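Local coordinates for NAD-dependent aldehyde dehydrogenase (Sinorhizobium meliloti, PDB 3U4J), which is thought to oxidise aldehydes using NAD or NADP as electron acceptor, and forms a tetramer with bound calcium, at residues K195-E198 with F199-G202; A106-E109 with S110-G114; G84-R87 with S88-M91. All coordinates share one frame; numbering follows the deposited sequence.

Overall arrangement
Contacts 1 and 2 are mostly buried and touch each other, their centres 12 Å apart; contact 3 is also largely buried but is the only one with exposed residues, Glu86 and Arg89, and its nearest atoms lie about 17 Å from either of the others. Contact 1 is a turn between strand 191-195 and helix 202-214, built on serine hydroxyls, backbone bonds and water. Contact 2 is the last part of helix 102-113, where Glu112 OE1 meets Gly202 N of contact 1 at 2.9 Å and Val113 packs on Thr200. Contact 3 opens helix 84-100. Its i to i+4 bonding is like that of contact 2, but its side chains also meet two other subunits, whereas contacts 1 and 2 touch none.

Contact 1. Residues K195-E198 with F199-G202; sequences KPSE and FTSG
Glu198 and Phe199 run side by side and point the same way, with the glutamate methylene laid over the phenyl face. Glu198 CG sits 4.0 Å from the centroid of the Phe199 ring and only 7° off its normal, which defines a CH-pi contact close to the ring centre. The position follows from chi1 of 66°, which places CG between the backbone N and the carbonyl carbon; the chain is extended beyond CG, and the carboxylate plane stands 45° from the ring plane.

Ser197 organises the backbone beneath. Its OG, anti to its own N, accepts from Phe199 N at 3.1 Å, an ST turn, while its carbonyl closes a type I beta turn from Ser197 to Thr200. Ser197 O takes two donors from opposite faces of its plane: Thr200 N at 3.0 Å and the hydroxyl Ser201 OG at 2.8 Å. Both stand well out of the carbonyl plane, so neither follows a lone-pair direction. Ser201 OG also touches the ring carbon Pro196 CG at 3.5 Å, and a water donates to both Ser201 OG and Pro196 O. Pro196 O receives Lys195 NZ as well, at 2.8 Å, which folds the lysine back along its own segment. On the Thr200 side, OG1 lies against Ser197 CB.

The Lys-Pro-Ser-Glu sequence is that found at the cofactor site of aldehyde dehydrogenases, consistent with a place near the adenosine ribose. Lys195 NZ bonds Gly226 O, and Trp55 NE1 donates to Glu198 O. Lys195, pairing through its backbone with Ile167 and Thr169, ends strand 191-195 beside strand 153-168, and the turn carries the chain from there into helix 202-214.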
loop_
_atom_site.group_PDB
_atom_site.type_symbol
_atom_site.label_atom_id
_atom_site.label_comp_id
_atom_site.label_asym_id
_atom_site.label_seq_id
_atom_site.Cartn_x
_atom_site.Cartn_y
_atom_site.Cartn_z
ATOM N N LYS A 195 -15.933 27.015 7.535
ATOM C CA LYS A 195 -17.107 27.623 8.145
ATOM C C LYS A 195 -17.443 26.967 9.500
ATOM O O LYS A 195 -18.037 25.883 9.531
ATOM C CB LYS A 195 -18.293 27.487 7.192
ATOM C CG LYS A 195 -19.385 28.520 7.442
ATOM C CD LYS A 195 -20.365 28.048 8.416
ATOM C CE LYS A 195 -21.069 29.249 9.045
ATOM N NZ LYS A 195 -21.743 28.725 10.249
ATOM N N PRO A 196 -17.025 27.580 10.619
ATOM C CA PRO A 196 -17.370 26.952 11.901
ATOM C C PRO A 196 -18.767 27.369 12.364
ATOM O O PRO A 196 -19.407 28.243 11.745
ATOM C CB PRO A 196 -16.306 27.478 12.846
ATOM C CG PRO A 196 -15.949 28.843 12.265
ATOM C CD PRO A 196 -16.157 28.764 10.789
ATOM N N SER A 197 -19.238 26.744 13.439
ATOM C CA SER A 197 -20.542 27.063 13.975
ATOM C C SER A 197 -20.639 28.521 14.429
ATOM O O SER A 197 -19.696 29.080 14.971
ATOM C CB SER A 197 -20.853 26.159 15.170
ATOM O OG SER A 197 -22.006 26.638 15.819
ATOM N N GLU A 198 -21.816 29.103 14.222
ATOM C CA GLU A 198 -22.190 30.425 14.756
ATOM C C GLU A 198 -21.946 30.568 16.246
ATOM O O GLU A 198 -21.739 31.687 16.733
ATOM C CB GLU A 198 -23.678 30.685 14.478
ATOM C CG GLU A 198 -24.597 29.727 15.256
ATOM C CD GLU A 198 -26.022 29.652 14.687
ATOM O OE1 GLU A 198 -26.939 30.115 15.390
ATOM O OE2 GLU A 198 -26.214 29.144 13.552
ATOM N N PHE A 199 -22.034 29.464 16.990
ATOM C CA PHE A 199 -21.727 29.490 18.428
ATOM C C PHE A 199 -20.240 29.492 18.810
ATOM O O PHE A 199 -19.910 29.841 19.942
ATOM C CB PHE A 199 -22.356 28.293 19.169
ATOM C CG PHE A 199 -23.851 28.202 19.025
ATOM C CD1 PHE A 199 -24.665 29.291 19.346
ATOM C CD2 PHE A 199 -24.440 27.042 18.569
ATOM C CE1 PHE A 199 -26.063 29.214 19.225
ATOM C CE2 PHE A 199 -25.836 26.943 18.439
ATOM C CZ PHE A 199 -26.648 28.036 18.763
ATOM N N THR A 200 -19.364 29.051 17.916
ATOM C CA THR A 200 -18.009 28.641 18.340
ATOM C C THR A 200 -16.973 28.926 17.256
ATOM O O THR A 200 -16.319 28.021 16.740
ATOM C CB THR A 200 -17.942 27.147 18.710
ATOM O OG1 THR A 200 -18.472 26.368 17.635
ATOM C CG2 THR A 200 -18.766 26.834 19.976
ATOM N N SER A 201 -16.824 30.188 16.901
ATOM C CA SER A 201 -15.952 30.514 15.794
ATOM C C SER A 201 -14.545 30.934 16.201
ATOM O O SER A 201 -13.677 31.026 15.360
ATOM C CB SER A 201 -16.615 31.586 14.926
ATOM O OG SER A 201 -17.789 31.057 14.336
ATOM N N GLY A 202 -14.324 31.173 17.483
ATOM C CA GLY A 202 -13.089 31.794 17.946
ATOM C C GLY A 202 -11.856 30.949 17.682
ATOM O O GLY A 202 -10.879 31.435 17.097
HETATM O O HOH W 1 -19.594 31.100 12.307
HETATM O O HOH W 2 -17.267 25.021 14.793
#

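Contact 2. Residues A106-E109 with S110-G114; sequences ALIE and SLEVG
Leu107 CD1 rests on Leu111 CG at 3.9 Å, the apolar contact one helical turn apart. The two leucines cross at a slant. Leu107 reaches its partner because its CG is turned anti to the backbone N (chi1 180°), which brings CD1 along the helix toward the next turn. Beside them, Ile108 and Glu112 point the same way, with the branch methyl Ile108 CG2 against Glu112 OE2 at 3.4 Å. Glu109 lies likewise alongside Val113, although Glu109 OE2 and Val113 CG2 are 4.1 Å apart and meet only loosely.

Four backbone bonds of the alpha-helical i to i+4 type set these turns, among them Val113 N to Glu109 O at 2.8 Å. Glycine then ends helix 102-113: Gly114 has a positive phi of 83°, backbone angles suited to glycine, and its N still reaches Ser110 O at 2.8 Å.

The two carboxylates are linked through one water, which donates to Glu109 OE2 at 2.9 Å and Glu112 OE1 at 2.7 Å. Each is also held from beyond the helix. Glu109 OE1 accepts from Phe175 N and OE2 bonds Thr203 OG1, whereas Glu112 OE1 receives Gly202 N at the start of helix 202-214; these donors probably favour charged carboxylates. Ser110 OG bonds Lys115 O. Farther out, Ala106 and Ser110 pack on helix 117-138, and the side chain of Leu111 meets Val52 of strand 51-56 and comes within about 4 Å of that of Leu17, a calcium ligand.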
loop_
_atom_site.group_PDB
_atom_site.type_symbol
_atom_site.label_atom_id
_atom_site.label_comp_id
_atom_site.label_asym_id
_atom_site.label_seq_id
_atom_site.Cartn_x
_atom_site.Cartn_y
_atom_site.Cartn_z
ATOM N N ALA A 106 -7.209 26.961 24.590
ATOM C CA ALA A 106 -8.007 26.074 25.438
ATOM C C ALA A 106 -9.079 26.921 26.095
ATOM O O ALA A 106 -10.251 26.494 26.222
ATOM C CB ALA A 106 -7.118 25.395 26.513
ATOM N N LEU A 107 -8.667 28.121 26.523
ATOM C CA LEU A 107 -9.598 29.061 27.161
ATOM C C LEU A 107 -10.732 29.510 26.214
ATOM O O LEU A 107 -11.909 29.537 26.605
ATOM C CB LEU A 107 -8.853 30.258 27.773
ATOM C CG LEU A 107 -9.758 31.313 28.462
ATOM C CD1 LEU A 107 -10.580 30.716 29.655
ATOM C CD2 LEU A 107 -8.941 32.516 28.912
ATOM N N ILE A 108 -10.385 29.854 24.977
ATOM C CA ILE A 108 -11.398 30.197 23.968
ATOM C C ILE A 108 -12.434 29.049 23.855
ATOM O O ILE A 108 -13.635 29.285 23.986
ATOM C CB ILE A 108 -10.757 30.523 22.598
ATOM C CG1 ILE A 108 -9.840 31.735 22.710
ATOM C CG2 ILE A 108 -11.847 30.819 21.492
ATOM C CD1 ILE A 108 -9.143 32.047 21.361
ATOM N N GLU A 109 -11.954 27.811 23.662
ATOM C CA GLU A 109 -12.832 26.662 23.444
ATOM C C GLU A 109 -13.730 26.492 24.646
ATOM O O GLU A 109 -14.912 26.224 24.501
ATOM C CB GLU A 109 -12.056 25.336 23.285
ATOM C CG GLU A 109 -11.488 25.005 21.926
ATOM C CD GLU A 109 -12.506 24.714 20.822
ATOM O OE1 GLU A 109 -12.691 23.524 20.432
ATOM O OE2 GLU A 109 -13.067 25.695 20.315
ATOM N N SER A 110 -13.148 26.616 25.834
ATOM C CA SER A 110 -13.893 26.433 27.086
ATOM C C SER A 110 -15.033 27.450 27.204
ATOM O O SER A 110 -16.201 27.099 27.487
ATOM C CB SER A 110 -12.942 26.565 28.283
ATOM O OG SER A 110 -13.632 26.348 29.492
ATOM N N LEU A 111 -14.683 28.713 26.993
ATOM C CA LEU A 111 -15.655 29.793 27.104
ATOM C C LEU A 111 -16.783 29.698 26.068
ATOM O O LEU A 111 -17.941 29.935 26.391
ATOM C CB LEU A 111 -14.936 31.137 26.984
ATOM C CG LEU A 111 -14.089 31.574 28.189
ATOM C CD1 LEU A 111 -13.280 32.867 27.843
ATOM C CD2 LEU A 111 -14.977 31.773 29.391
ATOM N N GLU A 112 -16.439 29.387 24.814
ATOM C CA GLU A 112 -17.423 29.398 23.743
ATOM C C GLU A 112 -18.241 28.119 23.714
ATOM O O GLU A 112 -19.429 28.156 23.410
ATOM C CB GLU A 112 -16.772 29.625 22.368
ATOM C CG GLU A 112 -16.033 30.947 22.264
ATOM C CD GLU A 112 -15.462 31.229 20.885
ATOM O OE1 GLU A 112 -15.625 30.408 19.951
ATOM O OE2 GLU A 112 -14.841 32.303 20.734
ATOM N N VAL A 113 -17.604 26.991 24.006
ATOM C CA VAL A 113 -18.288 25.713 23.909
ATOM C C VAL A 113 -18.929 25.308 25.257
ATOM O O VAL A 113 -19.893 24.581 25.249
ATOM C CB VAL A 113 -17.336 24.561 23.403
ATOM C CG1 VAL A 113 -18.046 23.199 23.396
ATOM C CG2 VAL A 113 -16.755 24.881 22.032
ATOM N N GLY A 114 -18.400 25.771 26.386
ATOM C CA GLY A 114 -18.809 25.241 27.700
ATOM C C GLY A 114 -18.071 23.960 28.065
ATOM O O GLY A 114 -18.497 23.210 28.928
HETATM O O HOH W 3 -14.074 28.275 19.570
#

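Contact 3. Residues G84-R87 with S88-M91; sequences GAER and SRLM
Residues 84-91 form the first turns of helix 84-100, their carbonyls bonded to the amides four residues on: Gly84 O takes Ser88 N at 2.8 Å, and the bond from Leu90 N to Glu86 O is a weak one at 3.4 Å. In these N-terminal turns of an alpha-helix, Ser88 and Met91 face helix 117-138 while Glu86 and Arg89 are exposed.

Across a turn, Ala85 CB lies over one face of the Arg89 guanidinium, 3.7 Å from NH2. Arg89 is extended from CG to NE (chi2 177°), which runs the chain back past Ala85 O, the carbonyl oxygen lying above the rim of the same flat group. The charged end finds its partner in another chain, Asp129 of the third subunit forming a salt bridge with Arg89 NH2. By comparison Glu86 OE1 stays 5.7 Å from Arg89 NH1, and the glutamate instead accepts from Ser83 N through OE2, just before the helix.

Arg87 bends at chi3 (-71°), and its NH1 donates to Trp79 O; its side chain also packs on Asn148 of the second subunit. Ser88 OG bonds Ala135 O of helix 117-138, against which Met91, present as selenomethionine, packs. The methylene of that residue sits close over the preceding turn, Met91 CG lying 3.2 Å from Arg87 O.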
loop_
_atom_site.group_PDB
_atom_site.type_symbol
_atom_site.label_atom_id
_atom_site.label_comp_id
_atom_site.label_asym_id
_atom_site.label_seq_id
_atom_site.Cartn_x
_atom_site.Cartn_y
_atom_site.Cartn_z
ATOM N N GLY A 84 5.506 18.323 -1.550
ATOM C CA GLY A 84 4.945 17.839 -0.304
ATOM C C GLY A 84 5.785 18.297 0.886
ATOM O O GLY A 84 5.252 18.743 1.906
ATOM N N ALA A 85 7.101 18.229 0.752
ATOM C CA ALA A 85 8.026 18.674 1.801
ATOM C C ALA A 85 7.818 20.159 2.188
ATOM O O ALA A 85 7.889 20.520 3.359
ATOM C CB ALA A 85 9.490 18.451 1.339
ATOM N N GLU A 86 7.605 21.016 1.186
ATOM C CA GLU A 86 7.356 22.435 1.434
ATOM C C GLU A 86 6.052 22.661 2.200
ATOM O O GLU A 86 5.981 23.464 3.139
ATOM C CB GLU A 86 7.383 23.223 0.108
ATOM C CG GLU A 86 8.806 23.348 -0.453
ATOM C CD GLU A 86 8.861 24.016 -1.831
ATOM O OE1 GLU A 86 9.576 25.013 -1.943
ATOM O OE2 GLU A 86 8.202 23.553 -2.788
ATOM N N ARG A 87 5.021 21.930 1.814
ATOM C CA ARG A 87 3.732 22.061 2.494
ATOM C C ARG A 87 3.854 21.541 3.909
ATOM O O ARG A 87 3.332 22.140 4.824
ATOM C CB ARG A 87 2.630 21.319 1.740
ATOM C CG ARG A 87 2.163 22.047 0.444
ATOM C CD ARG A 87 0.836 21.429 -0.126
ATOM N NE ARG A 87 1.108 20.106 -0.695
ATOM C CZ ARG A 87 1.514 19.883 -1.941
ATOM N NH1 ARG A 87 1.671 20.906 -2.780
ATOM N NH2 ARG A 87 1.790 18.642 -2.337
ATOM N N SER A 88 4.569 20.423 4.064
ATOM C CA SER A 88 4.783 19.783 5.362
ATOM C C SER A 88 5.463 20.731 6.366
ATOM O O SER A 88 5.027 20.844 7.515
ATOM C CB SER A 88 5.607 18.497 5.145
ATOM O OG SER A 88 5.997 17.913 6.372
ATOM N N ARG A 89 6.545 21.375 5.944
ATOM C CA ARG A 89 7.262 22.328 6.804
ATOM C C ARG A 89 6.338 23.439 7.321
ATOM O O ARG A 89 6.399 23.797 8.492
ATOM C CB ARG A 89 8.475 22.928 6.087
ATOM C CG ARG A 89 9.575 21.872 5.817
ATOM C CD ARG A 89 10.813 22.376 5.024
ATOM N NE ARG A 89 11.570 21.198 4.556
ATOM C CZ ARG A 89 11.846 20.890 3.286
ATOM N NH1 ARG A 89 11.486 21.696 2.282
ATOM N NH2 ARG A 89 12.513 19.757 3.020
ATOM N N LEU A 90 5.484 23.975 6.453
ATOM C CA LEU A 90 4.566 25.021 6.869
ATOM C C LEU A 90 3.527 24.492 7.858
ATOM O O LEU A 90 3.183 25.171 8.821
ATOM C CB LEU A 90 3.914 25.656 5.634
ATOM C CG LEU A 90 4.976 26.418 4.793
ATOM C CD1 LEU A 90 4.500 26.721 3.360
ATOM C CD2 LEU A 90 5.425 27.705 5.537
HETATM N N MSE A 91 3.029 23.292 7.612
HETATM C CA MSE A 91 2.066 22.652 8.523
HETATM C C MSE A 91 2.686 22.306 9.870
HETATM O O MSE A 91 2.001 22.364 10.896
HETATM C CB MSE A 91 1.501 21.376 7.877
HETATM C CG MSE A 91 0.716 21.672 6.610
HETATM SE SE MSE A 91 0.361 20.086 5.550
HETATM C CE MSE A 91 -0.785 19.113 6.824
#